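Local atomic coordinates of ectonucleoside triphosphate diphosphohydrolase 4 (Homo sapiens, PDB entry 6WG5), a protein that belongs to the GDA1/CD39 family of membrane-associated and secreted nucleoside phosphatases, whose members share the two-lobed fold of the actin-like ATPase superfamily. Residues A[286-290]-A[317-322]; A[291-295]-A[330-335]; A[349-353]-A[450-455]. All coordinates share one frame; numbering follows the deposited sequence.

Contact 1 (A[286-290]-A[317-322]); sequences ARQRY and YLDPCL. With NAG (2-acetamido-2-deoxy-beta-D-glucopyranose), chain B.
R287 and Y290 both set CG anti to the backbone N (chi1 173° and 174°), which sends two long side chains from one helix across to D319. The arginine bends at its second torsion and brings its guanidinium to the carboxylate end-on. NH1 and NH2 both reach a single oxygen: R287 NH1 lies 2.8 Å from D319 OD1, on the syn lone pair, while R287 NH2 meets the same atom at 3.2 Å, nearly along its C-O axis. The two flat groups are almost coplanar, and NE turns instead to the carboxylate of E291. The other oxygen serves the tyrosine, with Y290 OH 2.7 Å from D319 OD2. Opposite that hydroxyl, on the other face of the carboxylate, the backbone N of C321 donates to D319 OD2 at 3.1 Å and closes an Asx turn. Four N-H and O-H groups thus fix the rotation of this buried carboxylate, and the arginine opposite should favour its ionised form. Beside this polar knot, C321 SG stands obliquely to the Y290 ring, 4.7 Å from its centroid, and L322 CD1 packs at 3.7 Å from R287 NH2. A disulfide from C321 to C348 ties the turn to helix 345-352, strand 335-341 borders strand 317-319, and helix 436-456 packs against R287 through Y441 and F444.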
loop_
_atom_site.group_PDB
_atom_site.type_symbol
_atom_site.label_atom_id
_atom_site.label_comp_id
_atom_site.label_asym_id
_atom_site.label_seq_id
_atom_site.Cartn_x
_atom_site.Cartn_y
_atom_site.Cartn_z
ATOM N N ALA A 286 -3.152 13.233 -11.346
ATOM C CA ALA A 286 -4.045 13.230 -12.499
ATOM C C ALA A 286 -4.651 14.608 -12.721
ATOM O O ALA A 286 -4.734 15.081 -13.861
ATOM C CB ALA A 286 -5.142 12.183 -12.315
ATOM N N ARG A 287 -5.077 15.270 -11.643
ATOM C CA ARG A 287 -5.644 16.607 -11.776
ATOM C C ARG A 287 -4.616 17.583 -12.332
ATOM O O ARG A 287 -4.952 18.452 -13.146
ATOM C CB ARG A 287 -6.173 17.090 -10.423
ATOM C CG ARG A 287 -6.629 18.550 -10.401
ATOM C CD ARG A 287 -7.873 18.779 -11.246
ATOM N NE ARG A 287 -8.129 20.202 -11.450
ATOM C CZ ARG A 287 -9.163 20.694 -12.127
ATOM N NH1 ARG A 287 -10.062 19.881 -12.668
ATOM N NH2 ARG A 287 -9.301 22.008 -12.264
ATOM N N GLN A 288 -3.359 17.459 -11.904
ATOM C CA GLN A 288 -2.325 18.357 -12.406
ATOM C C GLN A 288 -2.041 18.098 -13.880
ATOM O O GLN A 288 -1.883 19.040 -14.663
ATOM C CB GLN A 288 -1.050 18.209 -11.573
ATOM C CG GLN A 288 0.053 19.185 -11.955
ATOM C CD GLN A 288 -0.388 20.634 -11.839
ATOM O OE1 GLN A 288 -0.769 21.096 -10.762
ATOM N NE2 GLN A 288 -0.348 21.357 -12.955
ATOM N N ARG A 289 -1.972 16.825 -14.277
ATOM C CA ARG A 289 -1.791 16.505 -15.689
ATOM C C ARG A 289 -2.962 17.019 -16.515
ATOM O O ARG A 289 -2.786 17.452 -17.661
ATOM C CB ARG A 289 -1.630 14.996 -15.863
ATOM C CG ARG A 289 -0.390 14.417 -15.190
ATOM C CD ARG A 289 -0.452 12.904 -15.156
ATOM N NE ARG A 289 -0.730 12.365 -16.481
ATOM C CZ ARG A 289 -1.313 11.194 -16.713
ATOM N NH1 ARG A 289 -1.522 10.801 -17.963
ATOM N NH2 ARG A 289 -1.696 10.420 -15.707
ATOM N N TYR A 290 -4.168 16.981 -15.945
ATOM C CA TYR A 290 -5.346 17.480 -16.644
ATOM C C TYR A 290 -5.277 18.993 -16.816
ATOM O O TYR A 290 -5.518 19.517 -17.910
ATOM C CB TYR A 290 -6.605 17.066 -15.879
ATOM C CG TYR A 290 -7.899 17.633 -16.419
ATOM C CD1 TYR A 290 -8.382 17.252 -17.661
ATOM C CD2 TYR A 290 -8.647 18.533 -15.674
ATOM C CE1 TYR A 290 -9.568 17.764 -18.154
ATOM C CE2 TYR A 290 -9.833 19.047 -16.155
ATOM C CZ TYR A 290 -10.290 18.659 -17.396
ATOM O OH TYR A 290 -11.470 19.173 -17.883
ATOM N N TYR A 317 -12.662 28.819 -19.198
ATOM C CA TYR A 317 -12.818 27.437 -19.621
ATOM C C TYR A 317 -13.815 26.736 -18.707
ATOM O O TYR A 317 -13.702 26.807 -17.480
ATOM C CB TYR A 317 -11.468 26.722 -19.592
ATOM C CG TYR A 317 -11.509 25.308 -20.123
ATOM C CD1 TYR A 317 -11.571 24.220 -19.259
ATOM C CD2 TYR A 317 -11.482 25.061 -21.488
ATOM C CE1 TYR A 317 -11.605 22.927 -19.745
ATOM C CE2 TYR A 317 -11.516 23.773 -21.982
ATOM C CZ TYR A 317 -11.578 22.710 -21.107
ATOM O OH TYR A 317 -11.613 21.429 -21.606
ATOM N N LEU A 318 -14.800 26.071 -19.301
ATOM C CA LEU A 318 -15.844 25.399 -18.537
ATOM C C LEU A 318 -15.376 23.984 -18.222
ATOM O O LEU A 318 -15.362 23.115 -19.101
ATOM C CB LEU A 318 -17.163 25.396 -19.307
ATOM C CG LEU A 318 -17.676 26.777 -19.725
ATOM C CD1 LEU A 318 -19.058 26.657 -20.342
ATOM C CD2 LEU A 318 -17.705 27.746 -18.547
ATOM N N ASP A 319 -14.991 23.758 -16.967
ATOM C CA ASP A 319 -14.408 22.492 -16.555
ATOM C C ASP A 319 -15.490 21.614 -15.947
ATOM O O ASP A 319 -15.998 21.941 -14.863
ATOM C CB ASP A 319 -13.286 22.729 -15.548
ATOM C CG ASP A 319 -12.548 21.453 -15.185
ATOM O OD1 ASP A 319 -11.744 21.486 -14.229
ATOM O OD2 ASP A 319 -12.776 20.421 -15.854
ATOM N N PRO A 320 -15.878 20.504 -16.584
ATOM C CA PRO A 320 -16.892 19.629 -15.976
ATOM C C PRO A 320 -16.393 18.890 -14.749
ATOM O O PRO A 320 -17.215 18.346 -13.999
ATOM C CB PRO A 320 -17.232 18.653 -17.106
ATOM C CG PRO A 320 -15.978 18.575 -17.910
ATOM C CD PRO A 320 -15.367 19.951 -17.852
ATOM N N CYS A 321 -15.082 18.857 -14.524
ATOM C CA CYS A 321 -14.490 18.163 -13.392
ATOM C C CYS A 321 -14.412 19.030 -12.141
ATOM O O CYS A 321 -13.765 18.632 -11.167
ATOM C CB CYS A 321 -13.093 17.666 -13.766
ATOM S SG CYS A 321 -13.091 16.395 -15.050
ATOM N N LEU A 322 -15.045 20.202 -12.146
ATOM C CA LEU A 322 -15.088 21.058 -10.974
ATOM C C LEU A 322 -16.529 21.246 -10.516
ATOM O O LEU A 322 -17.456 21.167 -11.328
ATOM C CB LEU A 322 -14.463 22.432 -11.255
ATOM C CG LEU A 322 -12.935 22.481 -11.284
ATOM C CD1 LEU A 322 -12.460 23.835 -11.783
ATOM C CD2 LEU A 322 -12.348 22.186 -9.908
HETATM C C1 NAG B . 1.154 9.303 -20.575
HETATM C C2 NAG B . 2.392 9.606 -19.727
HETATM C C3 NAG B . 3.158 10.801 -20.296
HETATM C C4 NAG B . 3.416 10.638 -21.789
HETATM C C5 NAG B . 2.119 10.312 -22.514
HETATM C C6 NAG B . 2.316 10.008 -23.980
HETATM C C7 NAG B . 2.471 9.154 -17.310
HETATM C C8 NAG B . 1.987 9.584 -15.958
HETATM N N2 NAG B . 2.018 9.867 -18.346
HETATM O O3 NAG B . 4.395 10.932 -19.604
HETATM O O4 NAG B . 3.921 11.860 -22.317
HETATM O O5 NAG B . 1.531 9.145 -21.932
HETATM O O6 NAG B . 1.158 9.400 -24.538
HETATM O O7 NAG B . 3.233 8.204 -17.457
#

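Contact 2 (A[291-295]-A[330-335]); sequences EDRIF and IQQNGQ
The carbonyl oxygen of E291 takes the backbone N-H of F295, with E291 O 2.9 Å from F295 N, and the CD1 methyl of I330 rests against that same turn of helix, 3.7 Å from E291 O. This methyl ends a side chain that leaves its strand on the helix side. It touches E291 CB at 3.8 Å and I294 CG2 at 3.9 Å, the two isoleucine side chains crossing at about a right angle. The other branch of I330, CG2, stands obliquely to the F295 ring, 4.1 Å from its CD2 atom.

F295 carries most of the remaining contact. Its CG lies anti to the backbone N (chi1 -176°), so that the ring leaves the helix and reaches the end of the hairpin formed by strands 327-332 and 335-341. Q332 lies along one face of it: CB sits over the centre, in a CH-pi contact 3.6 Å from the ring centroid, and the extended chain carries the amide group on over the part of the ring nearer the helix, with the two planes only 21° apart. At the ring edge Q335 CB approaches F295 CZ to 3.8 Å. The phenyl group is thus contacted on a face by the first residue of the type I' turn, Q332, and at an edge by the last, Q335, while I337 of the returning strand touches it as well.

Polar groups gather at the more exposed margin, where the D292 carboxylate stands almost perpendicular to the Q332 amide and accepts a hydrogen bond from Q288 one helical turn back. The I330 and F295 contacts, apolar and CH-pi, carry most of the docking of the hairpin on the helix.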
loop_
_atom_site.group_PDB
_atom_site.type_symbol
_atom_site.label_atom_id
_atom_site.label_comp_id
_atom_site.label_asym_id
_atom_site.label_seq_id
_atom_site.Cartn_x
_atom_site.Cartn_y
_atom_site.Cartn_z
ATOM N N GLU A 291 -4.937 19.714 -15.744
ATOM C CA GLU A 291 -4.789 21.162 -15.849
ATOM C C GLU A 291 -3.667 21.541 -16.806
ATOM O O GLU A 291 -3.769 22.553 -17.507
ATOM C CB GLU A 291 -4.535 21.764 -14.466
ATOM C CG GLU A 291 -5.729 21.670 -13.521
ATOM C CD GLU A 291 -5.453 22.263 -12.150
ATOM O OE1 GLU A 291 -4.336 22.778 -11.932
ATOM O OE2 GLU A 291 -6.357 22.215 -11.288
ATOM N N ASP A 292 -2.597 20.744 -16.854
ATOM C CA ASP A 292 -1.501 21.031 -17.772
ATOM C C ASP A 292 -1.979 21.041 -19.217
ATOM O O ASP A 292 -1.533 21.869 -20.018
ATOM C CB ASP A 292 -0.377 20.009 -17.594
ATOM C CG ASP A 292 0.446 20.254 -16.343
ATOM O OD1 ASP A 292 0.407 21.383 -15.809
ATOM O OD2 ASP A 292 1.144 19.316 -15.900
ATOM N N ARG A 293 -2.885 20.127 -19.575
ATOM C CA ARG A 293 -3.341 20.064 -20.959
ATOM C C ARG A 293 -4.338 21.178 -21.263
ATOM O O ARG A 293 -4.353 21.710 -22.377
ATOM C CB ARG A 293 -3.955 18.696 -21.265
ATOM C CG ARG A 293 -3.863 18.327 -22.742
ATOM C CD ARG A 293 -4.684 17.099 -23.100
ATOM N NE ARG A 293 -3.964 15.848 -22.868
ATOM C CZ ARG A 293 -4.443 14.642 -23.170
ATOM N NH1 ARG A 293 -5.647 14.521 -23.717
ATOM N NH2 ARG A 293 -3.720 13.556 -22.924
ATOM N N ILE A 294 -5.181 21.538 -20.292
ATOM C CA ILE A 294 -6.038 22.711 -20.455
ATOM C C ILE A 294 -5.184 23.939 -20.728
ATOM O O ILE A 294 -5.473 24.736 -21.629
ATOM C CB ILE A 294 -6.923 22.911 -19.212
ATOM C CG1 ILE A 294 -7.952 21.785 -19.104
ATOM C CG2 ILE A 294 -7.623 24.277 -19.259
ATOM C CD1 ILE A 294 -8.770 21.830 -17.828
ATOM N N PHE A 295 -4.117 24.111 -19.946
ATOM C CA PHE A 295 -3.242 25.263 -20.125
ATOM C C PHE A 295 -2.573 25.230 -21.493
ATOM O O PHE A 295 -2.550 26.235 -22.212
ATOM C CB PHE A 295 -2.193 25.299 -19.014
ATOM C CG PHE A 295 -1.303 26.499 -19.073
ATOM C CD1 PHE A 295 -0.120 26.467 -19.791
ATOM C CD2 PHE A 295 -1.657 27.669 -18.424
ATOM C CE1 PHE A 295 0.697 27.577 -19.857
ATOM C CE2 PHE A 295 -0.846 28.785 -18.486
ATOM C CZ PHE A 295 0.334 28.740 -19.204
ATOM N N ILE A 330 -5.627 28.548 -13.419
ATOM C CA ILE A 330 -4.367 27.844 -13.631
ATOM C C ILE A 330 -3.288 28.883 -13.889
ATOM O O ILE A 330 -3.429 29.719 -14.788
ATOM C CB ILE A 330 -4.460 26.858 -14.808
ATOM C CG1 ILE A 330 -5.608 25.869 -14.593
ATOM C CG2 ILE A 330 -3.140 26.115 -14.987
ATOM C CD1 ILE A 330 -5.929 25.039 -15.817
ATOM N N GLN A 331 -2.214 28.829 -13.107
ATOM C CA GLN A 331 -1.085 29.739 -13.252
ATOM C C GLN A 331 0.147 28.937 -13.638
ATOM O O GLN A 331 0.507 27.977 -12.950
ATOM C CB GLN A 331 -0.840 30.518 -11.960
ATOM C CG GLN A 331 -1.764 31.711 -11.803
ATOM C CD GLN A 331 -2.154 31.968 -10.362
ATOM O OE1 GLN A 331 -1.432 31.602 -9.433
ATOM N NE2 GLN A 331 -3.308 32.595 -10.168
ATOM N N GLN A 332 0.788 29.335 -14.734
ATOM C CA GLN A 332 1.868 28.544 -15.308
ATOM C C GLN A 332 2.645 29.421 -16.277
ATOM O O GLN A 332 2.054 30.014 -17.186
ATOM C CB GLN A 332 1.295 27.306 -16.013
ATOM C CG GLN A 332 2.281 26.186 -16.272
ATOM C CD GLN A 332 1.577 24.874 -16.575
ATOM O OE1 GLN A 332 0.664 24.467 -15.854
ATOM N NE2 GLN A 332 1.987 24.215 -17.651
ATOM N N ASN A 333 3.960 29.510 -16.075
ATOM C CA ASN A 333 4.831 30.344 -16.904
ATOM C C ASN A 333 4.445 31.818 -16.818
ATOM O O ASN A 333 4.616 32.573 -17.779
ATOM C CB ASN A 333 4.817 29.885 -18.366
ATOM C CG ASN A 333 5.250 28.440 -18.529
ATOM O OD1 ASN A 333 6.037 27.923 -17.736
ATOM N ND2 ASN A 333 4.738 27.783 -19.564
ATOM N N GLY A 334 3.923 32.243 -15.668
ATOM C CA GLY A 334 3.474 33.605 -15.486
ATOM C C GLY A 334 2.101 33.905 -16.043
ATOM O O GLY A 334 1.479 34.887 -15.620
ATOM N N GLN A 335 1.605 33.099 -16.977
ATOM C CA GLN A 335 0.271 33.289 -17.520
ATOM C C GLN A 335 -0.783 32.820 -16.518
ATOM O O GLN A 335 -0.479 32.247 -15.468
ATOM C CB GLN A 335 0.116 32.533 -18.839
ATOM C CG GLN A 335 1.033 33.019 -19.950
ATOM C CD GLN A 335 0.720 34.436 -20.386
ATOM O OE1 GLN A 335 -0.338 34.704 -20.957
ATOM N NE2 GLN A 335 1.639 35.355 -20.113
#

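Contact 3 (A[349-353]-A[450-455]); sequences RETIQ and FEVFHR
R349 and E451 make the close side of this helix-helix contact. The arginine sends NH1 to the carboxylate of the glutamate in a salt bridge, R349 NH1 to E451 OE2 2.6 Å, with the oxygen in the guanidinium plane and the N-H meeting it at 150°. The aliphatic part of R349 lies down on the neighbouring helix, its CB and CG beside the E451 side chain and its CD 3.6 Å from F450 CD2, at an oblique approach to the ring.

From the next turn of its own helix R455 takes the same carboxylate side-on. NE reaches one oxygen (R455 NE to E451 OE1 2.8 Å) and NH2 the other (R455 NH2 to E451 OE2 2.9 Å), so OE2 is shared between two arginines. The shared carboxylate probably eases the approach of the two positive charges, whose guanidinium groups come close with their planes 44° apart. D346 takes up NH2 of R349 and probably steadies it. Bent at its second torsion (chi2 -78°), Q353 folds its amide over one face of the R455 guanidinium, with Q353 CD 3.4 Å above the plane.

The outer side is looser and open to solvent. There E350 turns its carboxylate back toward the arginines, steeply inclined to the R455 group, and remains at long ion-pair distance, E350 OE2 to R455 NH2 3.8 Å.

R349, E350, E451 and R455 thus build a salt-bridge network between helices 345-352 and 436-456. The inner face of the longer helix rests through V452 and F453 on strand 221-225, the helix-on-mixed-sheet packing found in the lobes of actin-like ATPases.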
loop_
_atom_site.group_PDB
_atom_site.type_symbol
_atom_site.label_atom_id
_atom_site.label_comp_id
_atom_site.label_asym_id
_atom_site.label_seq_id
_atom_site.Cartn_x
_atom_site.Cartn_y
_atom_site.Cartn_z
ATOM N N ARG A 349 -15.728 12.121 -16.544
ATOM C CA ARG A 349 -15.154 10.799 -16.769
ATOM C C ARG A 349 -14.659 10.647 -18.201
ATOM O O ARG A 349 -13.573 10.103 -18.433
ATOM C CB ARG A 349 -16.183 9.716 -16.444
ATOM C CG ARG A 349 -16.540 9.623 -14.974
ATOM C CD ARG A 349 -17.336 8.365 -14.667
ATOM N NE ARG A 349 -18.620 8.331 -15.364
ATOM C CZ ARG A 349 -18.835 7.734 -16.534
ATOM N NH1 ARG A 349 -17.854 7.108 -17.168
ATOM N NH2 ARG A 349 -20.045 7.765 -17.074
ATOM N N GLU A 350 -15.439 11.119 -19.176
ATOM C CA GLU A 350 -15.014 11.019 -20.569
ATOM C C GLU A 350 -13.806 11.900 -20.847
ATOM O O GLU A 350 -12.943 11.530 -21.650
ATOM C CB GLU A 350 -16.165 11.402 -21.500
ATOM C CG GLU A 350 -17.439 10.605 -21.274
ATOM C CD GLU A 350 -17.221 9.108 -21.390
ATOM O OE1 GLU A 350 -16.226 8.696 -22.024
ATOM O OE2 GLU A 350 -18.044 8.343 -20.844
ATOM N N THR A 351 -13.723 13.058 -20.192
ATOM C CA THR A 351 -12.640 13.993 -20.471
ATOM C C THR A 351 -11.300 13.456 -19.982
ATOM O O THR A 351 -10.273 13.651 -20.641
ATOM C CB THR A 351 -12.938 15.344 -19.821
ATOM O OG1 THR A 351 -14.249 15.779 -20.205
ATOM C CG2 THR A 351 -11.919 16.384 -20.254
ATOM N N ILE A 352 -11.289 12.778 -18.830
ATOM C CA ILE A 352 -10.040 12.342 -18.213
ATOM C C ILE A 352 -9.603 10.961 -18.678
ATOM O O ILE A 352 -8.528 10.497 -18.273
ATOM C CB ILE A 352 -10.159 12.366 -16.674
ATOM C CG1 ILE A 352 -11.239 11.385 -16.201
ATOM C CG2 ILE A 352 -10.453 13.789 -16.200
ATOM C CD1 ILE A 352 -11.450 11.370 -14.701
ATOM N N GLN A 353 -10.396 10.292 -19.515
ATOM C CA GLN A 353 -10.006 8.999 -20.076
ATOM C C GLN A 353 -8.584 8.983 -20.621
ATOM O O GLN A 353 -7.808 8.097 -20.232
ATOM C CB GLN A 353 -10.998 8.608 -21.181
ATOM C CG GLN A 353 -12.265 7.955 -20.679
ATOM C CD GLN A 353 -12.059 6.504 -20.316
ATOM O OE1 GLN A 353 -12.182 6.120 -19.156
ATOM N NE2 GLN A 353 -11.742 5.684 -21.312
ATOM N N PHE A 450 -13.263 6.328 -10.236
ATOM C CA PHE A 450 -14.204 5.435 -10.902
ATOM C C PHE A 450 -13.612 4.856 -12.181
ATOM O O PHE A 450 -13.789 3.668 -12.474
ATOM C CB PHE A 450 -15.499 6.189 -11.203
ATOM C CG PHE A 450 -16.568 5.337 -11.823
ATOM C CD1 PHE A 450 -17.490 4.676 -11.033
ATOM C CD2 PHE A 450 -16.653 5.200 -13.199
ATOM C CE1 PHE A 450 -18.475 3.891 -11.601
ATOM C CE2 PHE A 450 -17.635 4.416 -13.772
ATOM C CZ PHE A 450 -18.548 3.762 -12.972
ATOM N N GLU A 451 -12.906 5.683 -12.956
ATOM C CA GLU A 451 -12.391 5.245 -14.248
ATOM C C GLU A 451 -11.156 4.366 -14.097
ATOM O O GLU A 451 -11.039 3.341 -14.775
ATOM C CB GLU A 451 -12.076 6.459 -15.122
ATOM C CG GLU A 451 -13.309 7.157 -15.665
ATOM C CD GLU A 451 -14.090 6.284 -16.628
ATOM O OE1 GLU A 451 -13.486 5.367 -17.219
ATOM O OE2 GLU A 451 -15.307 6.506 -16.791
ATOM N N VAL A 452 -10.215 4.760 -13.236
ATOM C CA VAL A 452 -9.058 3.913 -12.957
ATOM C C VAL A 452 -9.515 2.517 -12.561
ATOM O O VAL A 452 -8.946 1.509 -12.998
ATOM C CB VAL A 452 -8.187 4.555 -11.860
ATOM C CG1 VAL A 452 -7.080 3.604 -11.406
ATOM C CG2 VAL A 452 -7.590 5.857 -12.358
ATOM N N PHE A 453 -10.558 2.439 -11.737
ATOM C CA PHE A 453 -11.021 1.155 -11.224
ATOM C C PHE A 453 -11.693 0.331 -12.317
ATOM O O PHE A 453 -11.306 -0.815 -12.570
ATOM C CB PHE A 453 -11.978 1.397 -10.054
ATOM C CG PHE A 453 -12.441 0.144 -9.362
ATOM C CD1 PHE A 453 -11.538 -0.684 -8.715
ATOM C CD2 PHE A 453 -13.785 -0.186 -9.333
ATOM C CE1 PHE A 453 -11.966 -1.832 -8.070
ATOM C CE2 PHE A 453 -14.220 -1.331 -8.689
ATOM C CZ PHE A 453 -13.309 -2.153 -8.056
ATOM N N HIS A 454 -12.694 0.903 -12.988
ATOM C CA HIS A 454 -13.556 0.126 -13.871
ATOM C C HIS A 454 -13.045 0.019 -15.301
ATOM O O HIS A 454 -13.469 -0.892 -16.018
ATOM C CB HIS A 454 -14.963 0.723 -13.892
ATOM C CG HIS A 454 -15.733 0.485 -12.631
ATOM N ND1 HIS A 454 -16.109 -0.776 -12.218
ATOM C CD2 HIS A 454 -16.196 1.342 -11.692
ATOM C CE1 HIS A 454 -16.767 -0.684 -11.077
ATOM N NE2 HIS A 454 -16.835 0.591 -10.738
ATOM N N ARG A 455 -12.165 0.917 -15.742
ATOM C CA ARG A 455 -11.647 0.838 -17.103
ATOM C C ARG A 455 -10.125 0.837 -17.119
ATOM O O ARG A 455 -9.512 0.313 -18.054
ATOM C CB ARG A 455 -12.194 1.985 -17.955
ATOM C CG ARG A 455 -13.478 1.608 -18.683
ATOM C CD ARG A 455 -13.815 2.556 -19.823
ATOM N NE ARG A 455 -14.331 3.837 -19.351
ATOM C CZ ARG A 455 -15.037 4.680 -20.100
ATOM N NH1 ARG A 455 -15.324 4.377 -21.359
ATOM N NH2 ARG A 455 -15.466 5.826 -19.587
#

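In the fold
Helix 283-296 supplies the first partner of both early contacts. Contact 1 closes the loop from residue 290 to residue 317, and contact 2 closes the one from 295 to 330; their segments alternate, so the two closures cross. Together they hold the helix against the small three-stranded sheet, and Y317 of contact 1 touches I294 of contact 2. Contact 3 follows in series, bringing helix 436-456 back to helix 345-352 after 96 intervening residues. It joins contact 1 through T351 and I352, which pack on Y290, but does not touch contact 2, the centres of the two contacts being about 23 Å apart.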